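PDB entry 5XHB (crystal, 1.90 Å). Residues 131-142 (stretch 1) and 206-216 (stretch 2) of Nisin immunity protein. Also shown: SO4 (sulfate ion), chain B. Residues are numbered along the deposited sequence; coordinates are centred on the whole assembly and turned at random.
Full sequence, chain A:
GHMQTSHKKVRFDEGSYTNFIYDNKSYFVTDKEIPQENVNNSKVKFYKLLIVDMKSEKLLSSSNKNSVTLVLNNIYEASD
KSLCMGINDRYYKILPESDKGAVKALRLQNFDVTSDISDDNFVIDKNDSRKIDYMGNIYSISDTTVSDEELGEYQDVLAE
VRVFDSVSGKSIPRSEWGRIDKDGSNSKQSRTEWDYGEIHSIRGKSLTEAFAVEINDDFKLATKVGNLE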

# COMPACT_ATOMS: atom_id res chain seq x y z
N LYS A 131 6.60 15.23 6.77
CA LYS A 131 6.33 14.30 5.68
C LYS A 131 6.82 12.90 5.98
O LYS A 131 7.77 12.72 6.74
CB LYS A 131 6.97 14.80 4.37
CG LYS A 131 6.26 16.02 3.79
CD LYS A 131 6.91 16.51 2.50
CE LYS A 131 6.13 17.68 1.91
NZ LYS A 131 6.73 18.17 0.62
N ILE A 132 6.16 11.92 5.38
CA ILE A 132 6.53 10.53 5.54
C ILE A 132 6.77 9.90 4.17
O ILE A 132 5.99 10.14 3.24
CB ILE A 132 5.44 9.75 6.30
CG1 ILE A 132 5.47 10.18 7.76
CG2 ILE A 132 5.67 8.24 6.20
CD1 ILE A 132 4.50 9.45 8.61
N ASP A 133 7.84 9.13 4.06
CA ASP A 133 8.16 8.40 2.84
C ASP A 133 7.60 6.98 2.91
O ASP A 133 7.80 6.27 3.90
CB ASP A 133 9.67 8.32 2.61
CG ASP A 133 10.35 9.68 2.65
OD1 ASP A 133 9.67 10.72 2.48
OD2 ASP A 133 11.58 9.70 2.86
N TYR A 134 6.91 6.56 1.85
CA TYR A 134 6.36 5.22 1.79
C TYR A 134 6.17 4.76 0.35
O TYR A 134 5.55 5.46 -0.46
CB TYR A 134 5.02 5.15 2.54
CG TYR A 134 4.27 3.85 2.33
CD1 TYR A 134 4.76 2.65 2.84
CD2 TYR A 134 3.06 3.82 1.64
CE1 TYR A 134 4.08 1.46 2.67
CE2 TYR A 134 2.37 2.62 1.46
CZ TYR A 134 2.89 1.45 1.98
OH TYR A 134 2.22 0.27 1.80
N MSE A 135 6.71 3.59 0.02
CA MSE A 135 6.53 2.99 -1.31
C MSE A 135 6.97 3.90 -2.45
O MSE A 135 6.34 3.91 -3.52
CB MSE A 135 5.07 2.59 -1.53
CG MSE A 135 4.70 1.27 -0.89
SE MSE A 135 5.62 -0.23 -1.74
CE MSE A 135 4.78 -0.08 -3.51
N GLY A 136 8.03 4.67 -2.22
CA GLY A 136 8.59 5.53 -3.25
C GLY A 136 7.82 6.82 -3.41
O GLY A 136 8.10 7.61 -4.31
N ASN A 137 6.83 7.03 -2.54
CA ASN A 137 6.04 8.25 -2.55
C ASN A 137 6.29 9.07 -1.28
O ASN A 137 6.81 8.55 -0.29
CB ASN A 137 4.55 7.93 -2.67
CG ASN A 137 4.21 7.10 -3.89
OD1 ASN A 137 4.69 7.38 -4.99
ND2 ASN A 137 3.39 6.07 -3.70
N ILE A 138 5.89 10.33 -1.31
CA ILE A 138 6.03 11.22 -0.16
C ILE A 138 4.64 11.63 0.27
O ILE A 138 3.79 11.91 -0.57
CB ILE A 138 6.89 12.46 -0.50
CG1 ILE A 138 8.26 12.01 -1.02
CG2 ILE A 138 7.06 13.37 0.72
CD1 ILE A 138 9.35 13.04 -0.87
N TYR A 139 4.41 11.63 1.58
CA TYR A 139 3.10 11.88 2.15
C TYR A 139 3.17 13.05 3.09
O TYR A 139 4.06 13.11 3.92
CB TYR A 139 2.57 10.64 2.89
CG TYR A 139 2.28 9.53 1.92
CD1 TYR A 139 3.31 8.72 1.45
CD2 TYR A 139 0.99 9.31 1.44
CE1 TYR A 139 3.07 7.72 0.53
CE2 TYR A 139 0.73 8.31 0.52
CZ TYR A 139 1.77 7.52 0.07
OH TYR A 139 1.54 6.53 -0.86
N SER A 140 2.22 13.96 2.97
CA SER A 140 2.16 15.11 3.87
C SER A 140 1.23 14.83 5.04
O SER A 140 0.08 14.46 4.83
CB SER A 140 1.69 16.34 3.10
OG SER A 140 1.53 17.42 4.00
N ILE A 141 1.74 14.99 6.26
CA ILE A 141 0.95 14.83 7.49
C ILE A 141 0.18 16.10 7.75
O ILE A 141 0.77 17.14 8.04
CB ILE A 141 1.85 14.51 8.70
CG1 ILE A 141 2.68 13.25 8.43
CG2 ILE A 141 1.02 14.35 9.98
CD1 ILE A 141 3.81 13.05 9.46
N SER A 142 -1.14 16.02 7.63
CA SER A 142 -1.99 17.20 7.74
C SER A 142 -2.35 17.51 9.19
O SER A 142 -1.96 16.79 10.11
CB SER A 142 -3.27 17.00 6.93
OG SER A 142 -4.08 16.02 7.57
N SER A 206 -6.57 2.51 0.18
CA SER A 206 -5.28 1.84 0.13
C SER A 206 -4.21 2.69 0.82
O SER A 206 -4.36 3.91 0.91
CB SER A 206 -4.87 1.55 -1.32
OG SER A 206 -4.56 2.76 -1.98
N LEU A 207 -3.16 2.06 1.33
CA LEU A 207 -2.09 2.80 2.02
C LEU A 207 -1.40 3.76 1.06
O LEU A 207 -0.94 4.83 1.45
CB LEU A 207 -1.06 1.84 2.62
CG LEU A 207 -1.49 1.08 3.87
CD1 LEU A 207 -0.45 0.02 4.25
CD2 LEU A 207 -1.71 2.04 5.04
N THR A 208 -1.35 3.38 -0.22
CA THR A 208 -0.80 4.24 -1.25
C THR A 208 -1.57 5.56 -1.34
O THR A 208 -0.98 6.60 -1.63
CB THR A 208 -0.80 3.53 -2.64
OG1 THR A 208 0.11 2.43 -2.58
CG2 THR A 208 -0.35 4.47 -3.73
N GLU A 209 -2.87 5.51 -1.07
CA GLU A 209 -3.72 6.71 -1.13
C GLU A 209 -3.53 7.60 0.09
O GLU A 209 -3.30 8.81 -0.02
CB GLU A 209 -5.21 6.35 -1.19
CG GLU A 209 -5.73 5.56 -2.38
CD GLU A 209 -7.18 5.13 -2.13
OE1 GLU A 209 -8.01 6.03 -1.87
OE2 GLU A 209 -7.47 3.92 -2.15
N ALA A 210 -3.66 6.99 1.27
CA ALA A 210 -3.61 7.72 2.52
C ALA A 210 -3.41 6.77 3.68
O ALA A 210 -3.73 5.58 3.58
CB ALA A 210 -4.88 8.54 2.74
N PHE A 211 -2.89 7.30 4.78
CA PHE A 211 -2.86 6.52 6.01
C PHE A 211 -2.90 7.47 7.20
O PHE A 211 -2.89 8.69 7.02
CB PHE A 211 -1.62 5.62 6.07
CG PHE A 211 -0.32 6.32 5.75
CD1 PHE A 211 0.43 6.91 6.75
CD2 PHE A 211 0.16 6.37 4.44
CE1 PHE A 211 1.63 7.56 6.46
CE2 PHE A 211 1.35 7.01 4.14
CZ PHE A 211 2.08 7.61 5.15
N ALA A 212 -3.00 6.91 8.40
CA ALA A 212 -3.10 7.72 9.61
C ALA A 212 -1.82 7.65 10.42
O ALA A 212 -1.26 6.57 10.61
CB ALA A 212 -4.28 7.26 10.45
N VAL A 213 -1.33 8.80 10.87
CA VAL A 213 -0.12 8.82 11.69
C VAL A 213 -0.43 9.45 13.03
O VAL A 213 -0.99 10.54 13.08
CB VAL A 213 1.02 9.62 11.01
CG1 VAL A 213 2.35 9.41 11.79
CG2 VAL A 213 1.16 9.21 9.57
N GLU A 214 -0.08 8.76 14.11
CA GLU A 214 -0.22 9.30 15.45
C GLU A 214 0.83 10.39 15.69
O GLU A 214 2.03 10.11 15.65
CB GLU A 214 -0.09 8.17 16.48
CG GLU A 214 -0.79 8.41 17.78
CD GLU A 214 -0.87 7.15 18.64
OE1 GLU A 214 -0.04 6.23 18.45
OE2 GLU A 214 -1.76 7.10 19.51
N ILE A 215 0.37 11.63 15.86
CA ILE A 215 1.25 12.76 16.16
C ILE A 215 0.84 13.29 17.51
O ILE A 215 -0.29 13.75 17.67
CB ILE A 215 1.15 13.89 15.13
CG1 ILE A 215 1.47 13.41 13.71
CG2 ILE A 215 2.05 15.05 15.53
CD1 ILE A 215 2.86 12.88 13.54
N ASN A 216 1.75 13.24 18.47
CA ASN A 216 1.42 13.61 19.85
C ASN A 216 0.19 12.82 20.31
O ASN A 216 0.25 11.59 20.35
CB ASN A 216 1.25 15.13 19.94
CG ASN A 216 2.52 15.85 19.54
OD1 ASN A 216 3.60 15.26 19.60
ND2 ASN A 216 2.41 17.10 19.09
S SO4 B . -1.28 -0.58 -0.46
O1 SO4 B . -2.34 -0.76 0.55
O2 SO4 B . 0.01 -0.46 0.20
O3 SO4 B . -1.24 -1.74 -1.36
O4 SO4 B . -1.59 0.63 -1.21

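The two stretches meet as a β-hairpin laid across a separate strand, a largely apolar side-chain contact supplemented by a single direct hydrogen bond and, at one end, by a shared sulfate ion. No backbone-to-backbone hydrogen bond links them, and the spacing explains why: the nearest CA pairs, Tyr139 CA to Ala210 CA at 7.9 Å and Ile141 CA to Val213 CA at 7.4 Å, leave room for side chains between the backbones. The strand 137-142 runs at 51° to strand 210-215, and their axes approach to 8.4 Å; the contact buries 505 Å² over both sides.

The hairpin is held together by its own backbone hydrogen bonds. Paired bonds join Ile132 N to Tyr139 O (2.8 Å) and Tyr139 N to Ile132 O (2.7 Å), and a type I' turn from Tyr134 to Asn137 closes the end. Gly136, with phi at 80°, suits this turn because a positive phi favours glycine. Strand alternation then sorts the side chains: Ile132, Tyr134, Tyr139 and Ile141 direct their CA-to-CB bonds toward stretch 2, whereas that of Asp133 points away. Across the contact, Phe211, Val213 and Ile215 answer with bonds directed toward the hairpin.

Phe211 is the centre of the aromatic part and has the largest covered area, 78 Å². Phe211 CE2 lies over one face of the Tyr139 ring, 3.5 Å from Tyr139 CG; the ring centroids are 4.9 Å apart and the planes are inclined at 55°, an oblique arrangement. Ile132 CG2 approaches the edge of the Phe211 ring, 3.8 Å from Phe211 CZ. The other end of Ile132, extended by its m,t rotamer, brings Ile132 CD1 to 3.5 Å from Val213 CG2, so one branched side chain touches two successive inward-facing residues of the strand. Farther along, Ile141 CG2 meets Ile215 CG1 at 3.9 Å. Branched aliphatic residues fit here because they fill the buried space without bringing in polar groups that need partners.

Tyr139 combines apolar packing with polar anchoring. While its ring packs against Phe211, its hydroxyl reaches the backbone of the 207-209 segment, where Tyr139 OH donates to Thr208 O at 2.6 Å. The acceptor lies near the ring plane, as expected for a phenol. Asn137 ND2 adds a weak hydrogen bond to Tyr139 OH at 3.4 Å, so the hydroxyl both donates and accepts.

Tyr134 sits beside this segment, with Tyr134 CE2 3.7 Å from Leu207 CB. Its hydroxyl donates to the sulfate, Tyr134 OH to SO4 O2 at 2.8 Å. Stretch 2 binds the same ion through Leu207 N to SO4 O1 (3.0 Å), Thr208 N to SO4 O4 (2.9 Å) and Thr208 OG1 to SO4 O4 (2.8 Å). The helical phi/psi values of residues 207-209 accompany this presentation of successive amides to the anion. The sulfate probably comes from the crystallisation liquor, so this bridge describes the crystal and need not be intrinsic to the protein.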